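Local coordinates for putative flagellar protein FliS (Parabacteroides merdae ATCC 43184, PDB 4YOK) that is of unknown function but belongs to the DUF3823 family, with an N-terminal transthyretin-like (prealbumin-like) domain followed by an E-set-like beta-sandwich domain, at residues L138-Y151 and A167-K179. Sequence-based numbering, arbitrary orientation.
Sequences LSKTQFADDVNNLY and ADISGNTEIVKAK
Tyr151 lays one face of its ring over the methyl CG2 of Ile169. This is a CH-pi contact: CG2 stands 3.7 Å from the centroid of the Tyr151 ring, 12° off its normal. Two groups meet the ring edge, Ala167 CB near the hydroxyl and Asn172 ND2 near CD1. With CG anti to the backbone N (chi1 175°), the ring reaches toward the backbone of 167-169, where Tyr151 OH comes within 3.1 Å of Asp168 O. Were Tyr151 replaced by an alanine, the Ile169 methyl would probably lose its aromatic cover and a gap would open beside Ala167.

Near the base of the Tyr151 side chain, Ile175 reaches in with its CD1, 3.8 Å from Tyr151 CB and 3.7 Å from Leu138 CD1. Asn172 N-caps the short helix 173-177, its OD1 accepting from Ile175 N at 3.2 Å. The Leu150 side chain lies roughly perpendicular to that of Glu174. Its CD2 lies 3.6 Å from Glu174 O, and its CG packs on Glu174 CB. Nearer solvent, the Lys140 chain runs past Ala178 CB, then bends at chi3 toward Glu174. The Lys140 NZ to Glu174 OE1 salt bridge is long, 3.9 Å, whereas Lys177 holds the other carboxylate oxygen closely.

Leu138 O accepts from the backbone N of both Leu150 and Tyr151, which makes a classic beta bulge. Leu138 and Ile169 also touch Met116 of strand 115-124. The contact closes one end of a two-sheet beta sandwich, with the helix-bearing connection from strand 161-168 to strand 182-189 packed across it, consistent with an E-set-like, immunoglobulin-type fold.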
ATOM      1  N   LEU A 138       7.799  -0.120 -13.154  1.00 14.44           N
ATOM      2  CA  LEU A 138       6.944   0.077 -14.319  1.00 16.04           C
ATOM      3  C   LEU A 138       6.097  -1.174 -14.503  1.00 19.14           C
ATOM      4  O   LEU A 138       6.566  -2.285 -14.223  1.00 18.02           O
ATOM      5  CB  LEU A 138       7.709   0.389 -15.618  1.00 16.23           C
ATOM      6  CG  LEU A 138       8.489   1.716 -15.664  1.00 20.38           C
ATOM      7  CD1 LEU A 138       9.492   1.717 -16.825  1.00 20.03           C
ATOM      8  CD2 LEU A 138       7.540   2.918 -15.792  1.00 18.94           C
ATOM      9  N   SER A 139       4.860  -0.994 -14.958  1.00 15.98           N
ATOM     10  CA  SER A 139       3.965  -2.111 -15.225  1.00 14.56           C
ATOM     11  C   SER A 139       3.188  -1.858 -16.515  1.00 20.52           C
ATOM     12  O   SER A 139       2.939  -0.698 -16.845  1.00 19.89           O
ATOM     13  CB  SER A 139       2.989  -2.283 -14.052  1.00 16.57           C
ATOM     14  OG  SER A 139       2.051  -3.313 -14.337  1.00 20.32           O
ATOM     15  N   LYS A 140       2.789  -2.932 -17.230  1.00 18.42           N
ATOM     16  CA  LYS A 140       1.892  -2.876 -18.397  1.00 19.31           C
ATOM     17  C   LYS A 140       0.426  -2.686 -17.969  1.00 21.40           C
ATOM     18  O   LYS A 140      -0.443  -2.513 -18.837  1.00 21.63           O
ATOM     19  CB  LYS A 140       1.935  -4.213 -19.183  1.00 23.89           C
ATOM     20  CG  LYS A 140       3.166  -4.460 -20.015  1.00 42.84           C
ATOM     21  CD  LYS A 140       2.953  -5.645 -20.959  1.00 46.96           C
ATOM     22  CE  LYS A 140       2.987  -7.000 -20.288  1.00 58.15           C
ATOM     23  NZ  LYS A 140       3.284  -8.087 -21.260  1.00 71.27           N
ATOM     24  N   THR A 141       0.131  -2.929 -16.678  1.00 17.66           N
ATOM     25  CA  THR A 141      -1.235  -2.885 -16.138  1.00 17.29           C
ATOM     26  C   THR A 141      -1.356  -1.876 -15.012  1.00 19.18           C
ATOM     27  O   THR A 141      -0.348  -1.373 -14.516  1.00 17.88           O
ATOM     28  CB  THR A 141      -1.705  -4.289 -15.635  1.00 22.38           C
ATOM     29  OG1 THR A 141      -1.191  -4.513 -14.326  1.00 22.80           O
ATOM     30  CG2 THR A 141      -1.321  -5.437 -16.579  1.00 21.76           C
ATOM     31  N   GLN A 142      -2.609  -1.630 -14.558  1.00 18.03           N
ATOM     32  CA  GLN A 142      -2.921  -0.714 -13.442  1.00 17.69           C
ATOM     33  C   GLN A 142      -2.303  -1.189 -12.137  1.00 20.58           C
ATOM     34  O   GLN A 142      -2.267  -0.423 -11.174  1.00 21.20           O
ATOM     35  CB  GLN A 142      -4.448  -0.614 -13.235  1.00 19.21           C
ATOM     36  CG  GLN A 142      -5.241  -0.113 -14.419  1.00 36.63           C
ATOM     37  CD  GLN A 142      -6.701  -0.503 -14.303  1.00 64.22           C
ATOM     38  OE1 GLN A 142      -7.194  -0.933 -13.244  1.00 63.45           O
ATOM     39  NE2 GLN A 142      -7.419  -0.397 -15.403  1.00 55.07           N
ATOM     40  N   PHE A 143      -1.869  -2.473 -12.076  1.00 16.68           N
ATOM     41  CA  PHE A 143      -1.239  -3.004 -10.854  1.00 16.30           C
ATOM     42  C   PHE A 143       0.276  -2.938 -10.955  1.00 20.26           C
ATOM     43  O   PHE A 143       0.861  -3.488 -11.900  1.00 20.72           O
ATOM     44  CB  PHE A 143      -1.680  -4.465 -10.593  1.00 18.30           C
ATOM     45  CG  PHE A 143      -3.133  -4.568 -10.198  1.00 20.12           C
ATOM     46  CD1 PHE A 143      -3.531  -4.348  -8.881  1.00 23.52           C
ATOM     47  CD2 PHE A 143      -4.107  -4.872 -11.143  1.00 23.12           C
ATOM     48  CE1 PHE A 143      -4.877  -4.437  -8.516  1.00 24.88           C
ATOM     49  CE2 PHE A 143      -5.457  -4.952 -10.779  1.00 26.91           C
ATOM     50  CZ  PHE A 143      -5.833  -4.739  -9.463  1.00 24.79           C
ATOM     51  N   ALA A 144       0.914  -2.274  -9.985  1.00 17.50           N
ATOM     52  CA  ALA A 144       2.385  -2.180  -9.956  1.00 17.36           C
ATOM     53  C   ALA A 144       2.856  -2.284  -8.534  1.00 21.35           C
ATOM     54  O   ALA A 144       2.387  -1.529  -7.686  1.00 21.72           O
ATOM     55  CB  ALA A 144       2.861  -0.864 -10.580  1.00 18.14           C
ATOM     56  N   ASP A 145       3.760  -3.225  -8.252  1.00 16.24           N
ATOM     57  CA  ASP A 145       4.339  -3.366  -6.907  1.00 16.27           C
ATOM     58  C   ASP A 145       5.675  -4.117  -7.007  1.00 21.20           C
ATOM     59  O   ASP A 145       6.140  -4.383  -8.121  1.00 20.65           O
ATOM     60  CB  ASP A 145       3.350  -4.024  -5.912  1.00 17.70           C
ATOM     61  CG  ASP A 145       2.803  -5.352  -6.383  1.00 22.02           C
ATOM     62  OD1 ASP A 145       3.600  -6.306  -6.509  1.00 21.63           O
ATOM     63  OD2 ASP A 145       1.550  -5.464  -6.537  1.00 22.60           O
ATOM     64  N   ASP A 146       6.314  -4.418  -5.862  1.00 18.85           N
ATOM     65  CA  ASP A 146       7.631  -5.065  -5.843  1.00 21.12           C
ATOM     66  C   ASP A 146       7.648  -6.456  -6.529  1.00 24.68           C
ATOM     67  O   ASP A 146       8.712  -6.885  -6.976  1.00 23.81           O
ATOM     68  CB  ASP A 146       8.190  -5.158  -4.409  1.00 23.33           C
ATOM     69  CG  ASP A 146       7.307  -5.815  -3.366  1.00 29.91           C
ATOM     70  OD1 ASP A 146       6.237  -6.332  -3.730  1.00 23.45           O
ATOM     71  OD2 ASP A 146       7.665  -5.763  -2.172  1.00 44.78           O
ATOM     72  N   VAL A 147       6.471  -7.125  -6.645  1.00 22.08           N
ATOM     73  CA  VAL A 147       6.359  -8.456  -7.286  1.00 23.38           C
ATOM     74  C   VAL A 147       5.731  -8.306  -8.670  1.00 27.06           C
ATOM     75  O   VAL A 147       6.155  -8.970  -9.606  1.00 28.91           O
ATOM     76  CB  VAL A 147       5.539  -9.456  -6.400  1.00 28.39           C
ATOM     77  CG1 VAL A 147       5.321 -10.801  -7.104  1.00 29.95           C
ATOM     78  CG2 VAL A 147       6.202  -9.669  -5.045  1.00 28.15           C
ATOM     79  N   ASN A 148       4.707  -7.458  -8.791  1.00 23.29           N
ATOM     80  CA  ASN A 148       3.948  -7.278 -10.020  1.00 22.73           C
ATOM     81  C   ASN A 148       4.445  -6.103 -10.787  1.00 22.84           C
ATOM     82  O   ASN A 148       4.033  -4.985 -10.537  1.00 22.11           O
ATOM     83  CB  ASN A 148       2.459  -7.117  -9.714  1.00 25.39           C
ATOM     84  CG  ASN A 148       1.874  -8.330  -9.076  1.00 41.95           C
ATOM     85  OD1 ASN A 148       1.952  -8.513  -7.853  1.00 36.57           O
ATOM     86  ND2 ASN A 148       1.350  -9.220  -9.906  1.00 31.39           N
ATOM     87  N   ASN A 149       5.319  -6.351 -11.744  1.00 18.93           N
ATOM     88  CA  ASN A 149       5.870  -5.289 -12.558  1.00 19.43           C
ATOM     89  C   ASN A 149       6.555  -5.871 -13.789  1.00 23.50           C
ATOM     90  O   ASN A 149       6.868  -7.062 -13.821  1.00 22.68           O
ATOM     91  CB  ASN A 149       6.879  -4.468 -11.709  1.00 16.29           C
ATOM     92  CG  ASN A 149       8.058  -5.286 -11.222  1.00 28.79           C
ATOM     93  OD1 ASN A 149       8.926  -5.640 -12.015  1.00 18.86           O
ATOM     94  ND2 ASN A 149       8.125  -5.602  -9.919  1.00 19.34           N
ATOM     95  N   LEU A 150       6.836  -5.004 -14.758  1.00 21.77           N
ATOM     96  CA  LEU A 150       7.557  -5.298 -15.987  1.00 24.22           C
ATOM     97  C   LEU A 150       9.031  -4.891 -15.850  1.00 25.55           C
ATOM     98  O   LEU A 150       9.903  -5.389 -16.574  1.00 26.45           O
ATOM     99  CB  LEU A 150       6.869  -4.480 -17.099  1.00 26.48           C
ATOM    100  CG  LEU A 150       7.139  -4.885 -18.512  1.00 34.36           C
ATOM    101  CD1 LEU A 150       6.380  -6.146 -18.858  1.00 36.65           C
ATOM    102  CD2 LEU A 150       6.709  -3.779 -19.456  1.00 38.80           C
ATOM    103  N   TYR A 151       9.306  -3.936 -14.946  1.00 19.16           N
ATOM    104  CA  TYR A 151      10.648  -3.409 -14.701  1.00 18.37           C
ATOM    105  C   TYR A 151      10.738  -2.959 -13.259  1.00 18.00           C
ATOM    106  O   TYR A 151       9.805  -2.321 -12.757  1.00 17.02           O
ATOM    107  CB  TYR A 151      10.956  -2.210 -15.640  1.00 19.58           C
ATOM    108  CG  TYR A 151      12.291  -1.552 -15.355  1.00 18.25           C
ATOM    109  CD1 TYR A 151      13.457  -2.004 -15.971  1.00 20.03           C
ATOM    110  CD2 TYR A 151      12.392  -0.481 -14.467  1.00 17.87           C
ATOM    111  CE1 TYR A 151      14.693  -1.426 -15.694  1.00 20.53           C
ATOM    112  CE2 TYR A 151      13.628   0.119 -14.191  1.00 17.65           C
ATOM    113  CZ  TYR A 151      14.777  -0.371 -14.795  1.00 25.73           C
ATOM    114  OH  TYR A 151      16.009   0.192 -14.546  1.00 23.33           O
ATOM    115  N   ALA A 167      16.707   5.388 -13.580  1.00 17.84           N
ATOM    116  CA  ALA A 167      16.905   3.949 -13.793  1.00 17.38           C
ATOM    117  C   ALA A 167      17.048   3.702 -15.280  1.00 21.50           C
ATOM    118  O   ALA A 167      16.250   4.227 -16.070  1.00 20.81           O
ATOM    119  CB  ALA A 167      15.735   3.155 -13.213  1.00 16.98           C
ATOM    120  N   ASP A 168      18.077   2.944 -15.672  1.00 17.67           N
ATOM    121  CA  ASP A 168      18.347   2.682 -17.086  1.00 17.68           C
ATOM    122  C   ASP A 168      17.367   1.641 -17.632  1.00 21.11           C
ATOM    123  O   ASP A 168      17.455   0.468 -17.283  1.00 20.64           O
ATOM    124  CB  ASP A 168      19.797   2.206 -17.258  1.00 18.67           C
ATOM    125  CG  ASP A 168      20.256   2.066 -18.692  1.00 22.23           C
ATOM    126  OD1 ASP A 168      19.431   2.288 -19.606  1.00 23.78           O
ATOM    127  OD2 ASP A 168      21.452   1.856 -18.898  1.00 22.51           O
ATOM    128  N   ILE A 169      16.440   2.077 -18.500  1.00 18.71           N
ATOM    129  CA  ILE A 169      15.454   1.175 -19.102  1.00 18.31           C
ATOM    130  C   ILE A 169      15.820   0.878 -20.574  1.00 24.11           C
ATOM    131  O   ILE A 169      15.033   0.246 -21.278  1.00 23.83           O
ATOM    132  CB  ILE A 169      14.020   1.769 -18.985  1.00 21.12           C
ATOM    133  CG1 ILE A 169      13.932   3.128 -19.737  1.00 20.13           C
ATOM    134  CG2 ILE A 169      13.558   1.868 -17.501  1.00 19.05           C
ATOM    135  CD1 ILE A 169      12.420   3.695 -19.956  1.00 24.24           C
ATOM    136  N   SER A 170      16.979   1.367 -21.060  1.00 21.12           N
ATOM    137  CA  SER A 170      17.379   1.147 -22.460  1.00 23.93           C
ATOM    138  C   SER A 170      17.557  -0.351 -22.753  1.00 30.52           C
ATOM    139  O   SER A 170      17.884  -1.123 -21.856  1.00 28.85           O
ATOM    140  CB  SER A 170      18.665   1.903 -22.769  1.00 26.44           C
ATOM    141  OG  SER A 170      19.732   1.351 -22.011  1.00 25.92           O
ATOM    142  N   GLY A 171      17.270  -0.759 -23.982  1.00 31.72           N
ATOM    143  CA  GLY A 171      17.374  -2.170 -24.351  1.00 32.54           C
ATOM    144  C   GLY A 171      16.266  -3.072 -23.819  1.00 36.84           C
ATOM    145  O   GLY A 171      16.180  -4.231 -24.242  1.00 38.23           O
ATOM    146  N   ASN A 172      15.405  -2.564 -22.891  1.00 29.66           N
ATOM    147  CA  ASN A 172      14.274  -3.331 -22.353  1.00 27.52           C
ATOM    148  C   ASN A 172      13.131  -3.306 -23.377  1.00 30.94           C
ATOM    149  O   ASN A 172      12.400  -2.297 -23.489  1.00 28.85           O
ATOM    150  CB  ASN A 172      13.818  -2.789 -20.997  1.00 23.27           C
ATOM    151  CG  ASN A 172      12.843  -3.694 -20.292  1.00 38.30           C
ATOM    152  OD1 ASN A 172      11.790  -4.073 -20.824  1.00 29.71           O
ATOM    153  ND2 ASN A 172      13.185  -4.083 -19.089  1.00 25.00           N
ATOM    154  N   THR A 173      12.997  -4.424 -24.130  1.00 27.70           N
ATOM    155  CA  THR A 173      12.021  -4.616 -25.206  1.00 28.72           C
ATOM    156  C   THR A 173      10.591  -4.664 -24.718  1.00 31.30           C
ATOM    157  O   THR A 173       9.705  -4.255 -25.463  1.00 31.76           O
ATOM    158  CB  THR A 173      12.332  -5.892 -26.026  1.00 41.31           C
ATOM    159  OG1 THR A 173      12.382  -7.029 -25.157  1.00 41.27           O
ATOM    160  CG2 THR A 173      13.620  -5.774 -26.822  1.00 40.53           C
ATOM    161  N   GLU A 174      10.351  -5.159 -23.486  1.00 26.84           N
ATOM    162  CA  GLU A 174       8.996  -5.248 -22.919  1.00 26.15           C
ATOM    163  C   GLU A 174       8.382  -3.857 -22.715  1.00 25.90           C
ATOM    164  O   GLU A 174       7.203  -3.672 -23.003  1.00 25.99           O
ATOM    165  CB  GLU A 174       9.013  -6.030 -21.590  1.00 27.15           C
ATOM    166  CG  GLU A 174       9.192  -7.533 -21.785  1.00 38.90           C
ATOM    167  CD  GLU A 174       8.194  -8.190 -22.725  1.00 62.20           C
ATOM    168  OE1 GLU A 174       6.977  -8.142 -22.434  1.00 70.13           O
ATOM    169  OE2 GLU A 174       8.631  -8.737 -23.763  1.00 52.79           O
ATOM    170  N   ILE A 175       9.195  -2.869 -22.265  1.00 21.43           N
ATOM    171  CA  ILE A 175       8.727  -1.480 -22.072  1.00 21.79           C
ATOM    172  C   ILE A 175       8.324  -0.870 -23.457  1.00 24.10           C
ATOM    173  O   ILE A 175       7.242  -0.304 -23.587  1.00 23.16           O
ATOM    174  CB  ILE A 175       9.817  -0.618 -21.337  1.00 24.14           C
ATOM    175  CG1 ILE A 175       9.942  -1.071 -19.846  1.00 23.36           C
ATOM    176  CG2 ILE A 175       9.466   0.903 -21.422  1.00 24.87           C
ATOM    177  CD1 ILE A 175      11.204  -0.655 -19.130  1.00 22.85           C
ATOM    178  N   VAL A 176       9.189  -1.030 -24.474  1.00 21.03           N
ATOM    179  CA  VAL A 176       8.983  -0.513 -25.832  1.00 21.71           C
ATOM    180  C   VAL A 176       7.687  -1.128 -26.438  1.00 27.35           C
ATOM    181  O   VAL A 176       6.896  -0.415 -27.056  1.00 27.93           O
ATOM    182  CB  VAL A 176      10.227  -0.767 -26.720  1.00 25.97           C
ATOM    183  CG1 VAL A 176      10.014  -0.252 -28.151  1.00 27.26           C
ATOM    184  CG2 VAL A 176      11.477  -0.130 -26.112  1.00 25.21           C
ATOM    185  N   LYS A 177       7.448  -2.433 -26.186  1.00 24.41           N
ATOM    186  CA  LYS A 177       6.283  -3.193 -26.688  1.00 25.31           C
ATOM    187  C   LYS A 177       4.965  -2.892 -25.970  1.00 27.42           C
ATOM    188  O   LYS A 177       3.901  -3.178 -26.518  1.00 27.08           O
ATOM    189  CB  LYS A 177       6.551  -4.698 -26.519  1.00 27.70           C
ATOM    190  CG  LYS A 177       7.355  -5.350 -27.639  1.00 35.05           C
ATOM    191  CD  LYS A 177       8.026  -6.669 -27.194  1.00 41.69           C
ATOM    192  CE  LYS A 177       7.062  -7.741 -26.723  1.00 54.15           C
ATOM    193  NZ  LYS A 177       7.743  -9.047 -26.524  1.00 64.97           N
ATOM    194  N   ALA A 178       5.035  -2.437 -24.719  1.00 24.52           N
ATOM    195  CA  ALA A 178       3.860  -2.200 -23.871  1.00 24.04           C
ATOM    196  C   ALA A 178       2.848  -1.222 -24.517  1.00 28.18           C
ATOM    197  O   ALA A 178       3.241  -0.140 -24.916  1.00 29.07           O
ATOM    198  CB  ALA A 178       4.313  -1.674 -22.517  1.00 23.09           C
ATOM    199  N   LYS A 179       1.558  -1.599 -24.595  1.00 24.42           N
ATOM    200  CA  LYS A 179       0.530  -0.702 -25.160  1.00 26.12           C
ATOM    201  C   LYS A 179       0.096   0.330 -24.125  1.00 30.30           C
ATOM    202  O   LYS A 179      -0.380   1.403 -24.483  1.00 33.26           O
ATOM    203  CB  LYS A 179      -0.678  -1.474 -25.699  1.00 29.32           C
ATOM    204  CG  LYS A 179      -0.331  -2.310 -26.919  1.00 37.83           C
ATOM    205  CD  LYS A 179      -1.562  -2.942 -27.540  1.00 45.74           C
ATOM    206  CE  LYS A 179      -1.185  -4.055 -28.485  1.00 58.16           C
ATOM    207  NZ  LYS A 179      -2.383  -4.790 -28.976  1.00 72.11           N
TER